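Tryptophane-5-halogenase (Microbispora sp. ATCC PTA-5024, PDB 5UAO) catalyses the FAD-dependent chlorination of tryptophan to 5-chlorotryptophan in a lanthipeptide, during biosynthesis of NAI-107. Local coordinates at residues T31-G37 / L55-E61; Y225-V229 / W337-V341. All coordinates share one frame; numbering follows the deposited sequence.

Interaction 1 of 2, residues T31-G37 / L55-E61. With FAD (flavin-adenine dinucleotide), chain E.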
loop_
_atom_site.group_PDB
_atom_site.type_symbol
_atom_site.label_atom_id
_atom_site.label_comp_id
_atom_site.label_asym_id
_atom_site.label_seq_id
_atom_site.Cartn_x
_atom_site.Cartn_y
_atom_site.Cartn_z
ATOM N N THR A 31 -26.876 -6.178 -20.436
ATOM C CA THR A 31 -26.121 -6.274 -21.689
ATOM C C THR A 31 -24.864 -5.413 -21.538
ATOM O O THR A 31 -24.960 -4.334 -21.036
ATOM C CB THR A 31 -26.949 -5.729 -22.886
ATOM O OG1 THR A 31 -27.158 -4.307 -22.778
ATOM C CG2 THR A 31 -28.344 -6.407 -22.888
ATOM N N VAL A 32 -23.726 -5.882 -22.060
ATOM C CA VAL A 32 -22.494 -5.093 -22.099
ATOM C C VAL A 32 -21.974 -5.143 -23.523
ATOM O O VAL A 32 -21.941 -6.206 -24.154
ATOM C CB VAL A 32 -21.420 -5.638 -21.140
ATOM C CG1 VAL A 32 -20.138 -4.875 -21.303
ATOM C CG2 VAL A 32 -21.892 -5.616 -19.685
ATOM N N GLY A 33 -21.663 -3.972 -24.024
ATOM C CA GLY A 33 -21.016 -3.760 -25.342
ATOM C C GLY A 33 -19.522 -3.425 -25.146
ATOM O O GLY A 33 -19.170 -2.382 -24.620
ATOM N N VAL A 34 -18.670 -4.347 -25.540
ATOM C CA VAL A 34 -17.237 -4.144 -25.582
ATOM C C VAL A 34 -16.824 -3.614 -26.970
ATOM O O VAL A 34 -16.968 -4.287 -28.030
ATOM C CB VAL A 34 -16.523 -5.449 -25.259
ATOM C CG1 VAL A 34 -14.997 -5.280 -25.464
ATOM C CG2 VAL A 34 -16.944 -5.907 -23.866
ATOM N N ILE A 35 -16.378 -2.368 -26.992
ATOM C CA ILE A 35 -16.181 -1.696 -28.254
ATOM C C ILE A 35 -14.735 -1.747 -28.661
ATOM O O ILE A 35 -13.903 -0.983 -28.135
ATOM C CB ILE A 35 -16.624 -0.235 -28.166
ATOM C CG1 ILE A 35 -18.019 -0.189 -27.540
ATOM C CG2 ILE A 35 -16.621 0.391 -29.595
ATOM C CD1 ILE A 35 -19.054 -1.145 -28.172
ATOM N N GLY A 36 -14.423 -2.675 -29.560
ATOM C CA GLY A 36 -13.041 -2.948 -29.931
ATOM C C GLY A 36 -12.592 -4.394 -29.772
ATOM O O GLY A 36 -12.975 -5.067 -28.834
ATOM N N GLY A 37 -11.810 -4.874 -30.735
ATOM C CA GLY A 37 -11.407 -6.294 -30.821
ATOM C C GLY A 37 -9.911 -6.587 -30.857
ATOM O O GLY A 37 -9.464 -7.507 -31.508
ATOM N N LEU A 55 -24.644 -12.265 -18.163
ATOM C CA LEU A 55 -24.654 -11.082 -19.005
ATOM C C LEU A 55 -24.722 -11.427 -20.468
ATOM O O LEU A 55 -24.148 -12.395 -20.934
ATOM C CB LEU A 55 -23.424 -10.253 -18.788
ATOM C CG LEU A 55 -23.319 -9.619 -17.443
ATOM C CD1 LEU A 55 -22.013 -8.825 -17.423
ATOM C CD2 LEU A 55 -24.544 -8.791 -17.165
ATOM N N ASP A 56 -25.434 -10.612 -21.212
ATOM C CA ASP A 56 -25.299 -10.686 -22.639
ATOM C C ASP A 56 -24.127 -9.779 -23.069
ATOM O O ASP A 56 -24.206 -8.571 -22.940
ATOM C CB ASP A 56 -26.594 -10.294 -23.308
ATOM C CG ASP A 56 -26.469 -10.350 -24.802
ATOM O OD1 ASP A 56 -25.976 -11.379 -25.288
ATOM O OD2 ASP A 56 -26.781 -9.360 -25.485
ATOM N N VAL A 57 -23.047 -10.363 -23.575
ATOM C CA VAL A 57 -21.842 -9.609 -23.843
ATOM C C VAL A 57 -21.600 -9.633 -25.342
ATOM O O VAL A 57 -21.511 -10.694 -25.961
ATOM C CB VAL A 57 -20.654 -10.232 -23.108
ATOM C CG1 VAL A 57 -19.351 -9.545 -23.504
ATOM C CG2 VAL A 57 -20.852 -10.159 -21.597
ATOM N N ALA A 58 -21.497 -8.455 -25.938
ATOM C CA ALA A 58 -21.317 -8.288 -27.379
ATOM C C ALA A 58 -19.982 -7.608 -27.593
ATOM O O ALA A 58 -19.661 -6.683 -26.843
ATOM C CB ALA A 58 -22.430 -7.409 -27.922
ATOM N N LEU A 59 -19.185 -8.080 -28.541
ATOM C CA LEU A 59 -17.999 -7.419 -28.951
ATOM C C LEU A 59 -18.215 -6.785 -30.336
ATOM O O LEU A 59 -18.510 -7.512 -31.286
ATOM C CB LEU A 59 -16.795 -8.402 -28.951
ATOM C CG LEU A 59 -15.431 -7.702 -29.117
ATOM C CD1 LEU A 59 -14.291 -8.351 -28.334
ATOM C CD2 LEU A 59 -15.025 -7.588 -30.586
ATOM N N VAL A 60 -17.979 -5.455 -30.435
ATOM C CA VAL A 60 -18.125 -4.643 -31.643
ATOM C C VAL A 60 -16.755 -4.229 -32.191
ATOM O O VAL A 60 -15.929 -3.681 -31.478
ATOM C CB VAL A 60 -18.934 -3.359 -31.367
ATOM C CG1 VAL A 60 -19.111 -2.476 -32.627
ATOM C CG2 VAL A 60 -20.291 -3.654 -30.694
ATOM N N GLU A 61 -16.474 -4.534 -33.438
ATOM C CA GLU A 61 -15.204 -4.133 -34.030
ATOM C C GLU A 61 -15.296 -3.894 -35.538
ATOM O O GLU A 61 -16.137 -4.480 -36.268
ATOM C CB GLU A 61 -14.096 -5.142 -33.762
ATOM C CG GLU A 61 -14.347 -6.507 -34.329
ATOM C CD GLU A 61 -13.200 -7.484 -34.196
ATOM O OE1 GLU A 61 -12.019 -7.107 -34.312
ATOM O OE2 GLU A 61 -13.481 -8.665 -33.990
HETATM P PA FAD E . -5.963 -1.955 -30.466
HETATM O O1A FAD E . -5.151 -3.239 -30.633
HETATM O O2A FAD E . -5.528 -0.614 -31.087
HETATM O O5B FAD E . -7.506 -2.245 -30.818
HETATM C C5B FAD E . -8.491 -1.260 -31.057
HETATM C C4B FAD E . -9.731 -1.975 -31.562
HETATM O O4B FAD E . -10.694 -0.919 -31.532
HETATM C C3B FAD E . -9.711 -2.531 -33.000
HETATM O O3B FAD E . -10.398 -3.877 -33.118
HETATM C C2B FAD E . -10.478 -1.475 -33.803
HETATM O O2B FAD E . -11.152 -1.970 -35.031
HETATM C C1B FAD E . -11.461 -0.986 -32.738
HETATM N N9A FAD E . -12.033 0.335 -33.094
HETATM C C8A FAD E . -11.382 1.537 -33.084
HETATM N N7A FAD E . -12.249 2.521 -33.451
HETATM C C5A FAD E . -13.438 1.924 -33.715
HETATM C C6A FAD E . -14.729 2.392 -34.206
HETATM N N6A FAD E . -14.915 3.721 -34.459
HETATM N N1A FAD E . -15.694 1.493 -34.332
HETATM C C2A FAD E . -15.530 0.184 -34.055
HETATM N N3A FAD E . -14.364 -0.304 -33.630
HETATM C C4A FAD E . -13.312 0.517 -33.454
HETATM N N1 FAD E . 1.941 -4.808 -24.228
HETATM C C2 FAD E . 2.493 -5.895 -23.589
HETATM O O2 FAD E . 1.871 -6.470 -22.639
HETATM N N3 FAD E . 3.702 -6.395 -23.961
HETATM C C4 FAD E . 4.440 -5.877 -24.964
HETATM O O4 FAD E . 5.566 -6.407 -25.220
HETATM C C4X FAD E . 3.879 -4.693 -25.697
HETATM N N5 FAD E . 4.552 -4.039 -26.685
HETATM C C5X FAD E . 4.032 -2.969 -27.333
HETATM C C6 FAD E . 4.774 -2.351 -28.331
HETATM C C7 FAD E . 4.295 -1.236 -28.994
HETATM C C7M FAD E . 5.055 -0.558 -30.096
HETATM C C8 FAD E . 2.962 -0.726 -28.682
HETATM C C8M FAD E . 2.445 0.488 -29.427
HETATM C C9 FAD E . 2.224 -1.333 -27.681
HETATM C C9A FAD E . 2.691 -2.431 -26.955
HETATM N N10 FAD E . 1.936 -3.051 -25.899
HETATM C C10 FAD E . 2.546 -4.177 -25.259
HETATM C "C1'" FAD E . 0.547 -2.699 -25.474
HETATM C "C2'" FAD E . -0.335 -3.854 -26.155
HETATM O "O2'" FAD E . 0.089 -3.780 -27.510
HETATM C "C3'" FAD E . -1.851 -3.935 -26.558
HETATM O "O3'" FAD E . -2.335 -4.931 -27.535
HETATM C "C4'" FAD E . -2.131 -2.819 -27.522
HETATM O "O4'" FAD E . -0.975 -1.938 -27.655
HETATM C "C5'" FAD E . -3.479 -2.243 -27.089
HETATM O "O5'" FAD E . -4.512 -3.136 -27.390
HETATM P P FAD E . -5.961 -2.404 -27.595
HETATM O O1P FAD E . -6.182 -1.420 -26.529
HETATM O O2P FAD E . -6.894 -3.607 -27.667
HETATM O O3P FAD E . -5.995 -1.510 -28.891
HETATM O O HOH W 1 -9.805 -8.568 -33.781
#

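Interaction 2 of 2, residues Y225-V229 / W337-V341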
loop_
_atom_site.group_PDB
_atom_site.type_symbol
_atom_site.label_atom_id
_atom_site.label_comp_id
_atom_site.label_asym_id
_atom_site.label_seq_id
_atom_site.Cartn_x
_atom_site.Cartn_y
_atom_site.Cartn_z
ATOM N N TYR A 225 -26.438 -0.583 -25.399
ATOM C CA TYR A 225 -26.079 -1.556 -24.332
ATOM C C TYR A 225 -26.270 -0.882 -22.991
ATOM O O TYR A 225 -26.250 0.366 -22.872
ATOM C CB TYR A 225 -24.614 -2.110 -24.453
ATOM C CG TYR A 225 -24.323 -2.703 -25.821
ATOM C CD1 TYR A 225 -24.822 -3.947 -26.188
ATOM C CD2 TYR A 225 -23.661 -1.968 -26.783
ATOM C CE1 TYR A 225 -24.654 -4.442 -27.469
ATOM C CE2 TYR A 225 -23.469 -2.456 -28.054
ATOM C CZ TYR A 225 -23.958 -3.714 -28.367
ATOM O OH TYR A 225 -23.742 -4.124 -29.620
ATOM N N ASP A 226 -26.403 -1.665 -21.949
ATOM C CA ASP A 226 -26.550 -1.084 -20.611
ATOM C C ASP A 226 -25.227 -0.501 -20.094
ATOM O O ASP A 226 -25.222 0.472 -19.391
ATOM C CB ASP A 226 -27.115 -2.100 -19.611
ATOM C CG ASP A 226 -28.550 -2.579 -19.977
ATOM O OD1 ASP A 226 -29.396 -1.751 -20.419
ATOM O OD2 ASP A 226 -28.815 -3.784 -19.783
ATOM N N PHE A 227 -24.115 -1.093 -20.507
ATOM C CA PHE A 227 -22.795 -0.620 -20.128
ATOM C C PHE A 227 -21.869 -0.775 -21.328
ATOM O O PHE A 227 -21.965 -1.748 -22.054
ATOM C CB PHE A 227 -22.228 -1.429 -18.941
ATOM C CG PHE A 227 -21.061 -0.762 -18.256
ATOM C CD1 PHE A 227 -21.271 0.178 -17.222
ATOM C CD2 PHE A 227 -19.774 -1.035 -18.647
ATOM C CE1 PHE A 227 -20.207 0.799 -16.580
ATOM C CE2 PHE A 227 -18.685 -0.439 -18.003
ATOM C CZ PHE A 227 -18.907 0.510 -16.982
ATOM N N TYR A 228 -20.930 0.153 -21.483
ATOM C CA TYR A 228 -19.957 0.095 -22.577
ATOM C C TYR A 228 -18.515 -0.011 -22.047
ATOM O O TYR A 228 -18.111 0.777 -21.163
ATOM C CB TYR A 228 -20.051 1.394 -23.412
ATOM C CG TYR A 228 -21.447 1.657 -23.939
ATOM C CD1 TYR A 228 -22.414 2.221 -23.122
ATOM C CD2 TYR A 228 -21.795 1.289 -25.218
ATOM C CE1 TYR A 228 -23.685 2.392 -23.580
ATOM C CE2 TYR A 228 -23.097 1.453 -25.684
ATOM C CZ TYR A 228 -24.018 2.004 -24.900
ATOM O OH TYR A 228 -25.341 2.186 -25.401
ATOM N N VAL A 229 -17.716 -0.853 -22.675
ATOM C CA VAL A 229 -16.270 -0.866 -22.384
ATOM C C VAL A 229 -15.555 -0.230 -23.610
ATOM O O VAL A 229 -15.780 -0.637 -24.765
ATOM C CB VAL A 229 -15.741 -2.285 -22.084
ATOM C CG1 VAL A 229 -14.335 -2.228 -21.534
ATOM C CG2 VAL A 229 -16.584 -3.050 -21.063
ATOM N N TRP A 337 -13.016 5.355 -15.781
ATOM C CA TRP A 337 -14.410 5.000 -15.675
ATOM C C TRP A 337 -15.198 6.267 -15.408
ATOM O O TRP A 337 -14.922 7.003 -14.437
ATOM C CB TRP A 337 -14.609 4.033 -14.542
ATOM C CG TRP A 337 -15.945 3.420 -14.356
ATOM C CD1 TRP A 337 -17.175 3.888 -14.794
ATOM C CD2 TRP A 337 -16.218 2.236 -13.616
ATOM N NE1 TRP A 337 -18.143 3.041 -14.444
ATOM C CE2 TRP A 337 -17.619 2.020 -13.693
ATOM C CE3 TRP A 337 -15.409 1.299 -12.923
ATOM C CZ2 TRP A 337 -18.248 0.918 -13.103
ATOM C CZ3 TRP A 337 -16.020 0.161 -12.307
ATOM C CH2 TRP A 337 -17.448 -0.018 -12.419
ATOM N N ARG A 338 -16.207 6.478 -16.236
ATOM C CA ARG A 338 -17.165 7.523 -16.003
ATOM C C ARG A 338 -18.573 7.103 -16.446
ATOM O O ARG A 338 -18.822 6.750 -17.603
ATOM C CB ARG A 338 -16.752 8.767 -16.727
ATOM C CG ARG A 338 -17.581 9.968 -16.304
ATOM C CD ARG A 338 -16.850 11.215 -16.691
ATOM N NE ARG A 338 -17.496 12.390 -16.150
ATOM C CZ ARG A 338 -16.916 13.241 -15.329
ATOM N NH1 ARG A 338 -15.649 13.089 -14.964
ATOM N NH2 ARG A 338 -17.613 14.276 -14.888
ATOM N N GLY A 339 -19.503 7.164 -15.515
ATOM C CA GLY A 339 -20.891 6.728 -15.752
ATOM C C GLY A 339 -20.910 5.294 -16.235
ATOM O O GLY A 339 -20.447 4.397 -15.567
ATOM N N ASN A 340 -21.450 5.081 -17.438
ATOM C CA ASN A 340 -21.619 3.750 -17.971
ATOM C C ASN A 340 -20.560 3.400 -19.003
ATOM O O ASN A 340 -20.794 2.555 -19.870
ATOM C CB ASN A 340 -23.061 3.592 -18.545
ATOM C CG ASN A 340 -23.354 4.455 -19.759
ATOM O OD1 ASN A 340 -22.710 5.437 -20.053
ATOM N ND2 ASN A 340 -24.382 4.068 -20.490
ATOM N N VAL A 341 -19.389 4.038 -18.877
ATOM C CA VAL A 341 -18.257 3.737 -19.732
ATOM C C VAL A 341 -17.036 3.441 -18.885
ATOM O O VAL A 341 -16.717 4.229 -18.005
ATOM C CB VAL A 341 -17.957 4.956 -20.613
ATOM C CG1 VAL A 341 -16.682 4.726 -21.383
ATOM C CG2 VAL A 341 -19.123 5.203 -21.562
HETATM O O HOH W 2 -26.953 2.613 -20.551
#

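Interaction 1 of 2, residues T31-G37 / L55-E61
V60 O accepts the amide of G36, N to O 2.6 Å, the last of five backbone bonds that pair strands 31-35 and 56-61 in parallel. With helix 39-51 as the crossover, they form a Rossmann-type beta-alpha-beta unit. Beyond the strand end, G37 N donates to FAD O3B at 2.9 Å. Glycine suits both positions: a side chain on G36 would run into its preceding carbonyl and FAD O4B, and one on G37 would collide with E61 OE1. E61 turns its CG between backbone N and carbonyl carbon (chi1 62°), and its extended chain brings OE1 to 3.6 Å from G37 CA. A water bridges the two segments, donating to G37 O and, at 2.7 Å, to E61 OE1. H196 and Y42 hydrogen-bond OE2, fixing the carboxylate. The isobutyl end of L59 leans on G36 O, with CD1 at 3.6 Å; that oxygen is buried and has no polar partner. Farther back, valines fit the strands because their branched side chains suit extended backbone: V32, V34 and V57 face L48 of the crossover helix. On the other face Y225 covers V60 and A58, and I35 CD1 lies alongside V60 CG2 at 3.8 Å.

Interaction 2 of 2, residues Y225-V229 / W337-V341
F227 and W337 both place CG anti to the backbone N (chi1 -164° and -173°), which sends the phenyl ring across to the indole. The setting is the edge of the FAD-binding sheet, where strand 227-230 meets a beta hairpin whose type II' turn runs from R338 to V341. The rings make an offset edge-to-face pair, planes 81° apart, with the F227 edge toward the W337 face and F227 CZ 3.7 Å from W337 NE1. The indole N-H donates within its ring plane to G339 O, 2.9 Å from NE1, which fixes how the indole is turned. G339 suits the turn because its phi is positive. N340 O stands over the centre of the F227 ring and accepts Y228 N at 2.9 Å, almost straight. An alanine at F227 would probably leave the W337 face without its edge partner and open a gap beside the N340 carbonyl. N340 suits its place by doing two polar jobs at once: OD1 accepts V212 N and ND2 donates to a water near D226 O. N340 ND2 also lies at the edge of the Y228 ring, 3.6 Å from Y228 CE1. That ring ends in a hydroxyl, Y228 OH, which accepts Y225 N at 3.0 Å.

Overall arrangement
Interactions 1 and 2 occupy one mixed sheet, with centres about 11 Å apart. Part of its strand order is 56-61, 31-35, 227-230, 341-343, 337-338, with strand 195-208 next on the far side of 56-61; interaction 1 joins the first two of these and interaction 2 ties the third to the hairpin at the edge. Strands 31-35 and 227-230 are direct neighbours, linked where G33 O receives V229 N at 2.9 Å, while T31 OG1 accepts the amide of D226. Along the chain the contacts come in series: the beta-alpha-beta unit closes long before residues 225-229 begin. Segments distant in sequence thus build one platform, and the glycine-rich loop after strand 31-35 meets the adenosine ribose of FAD.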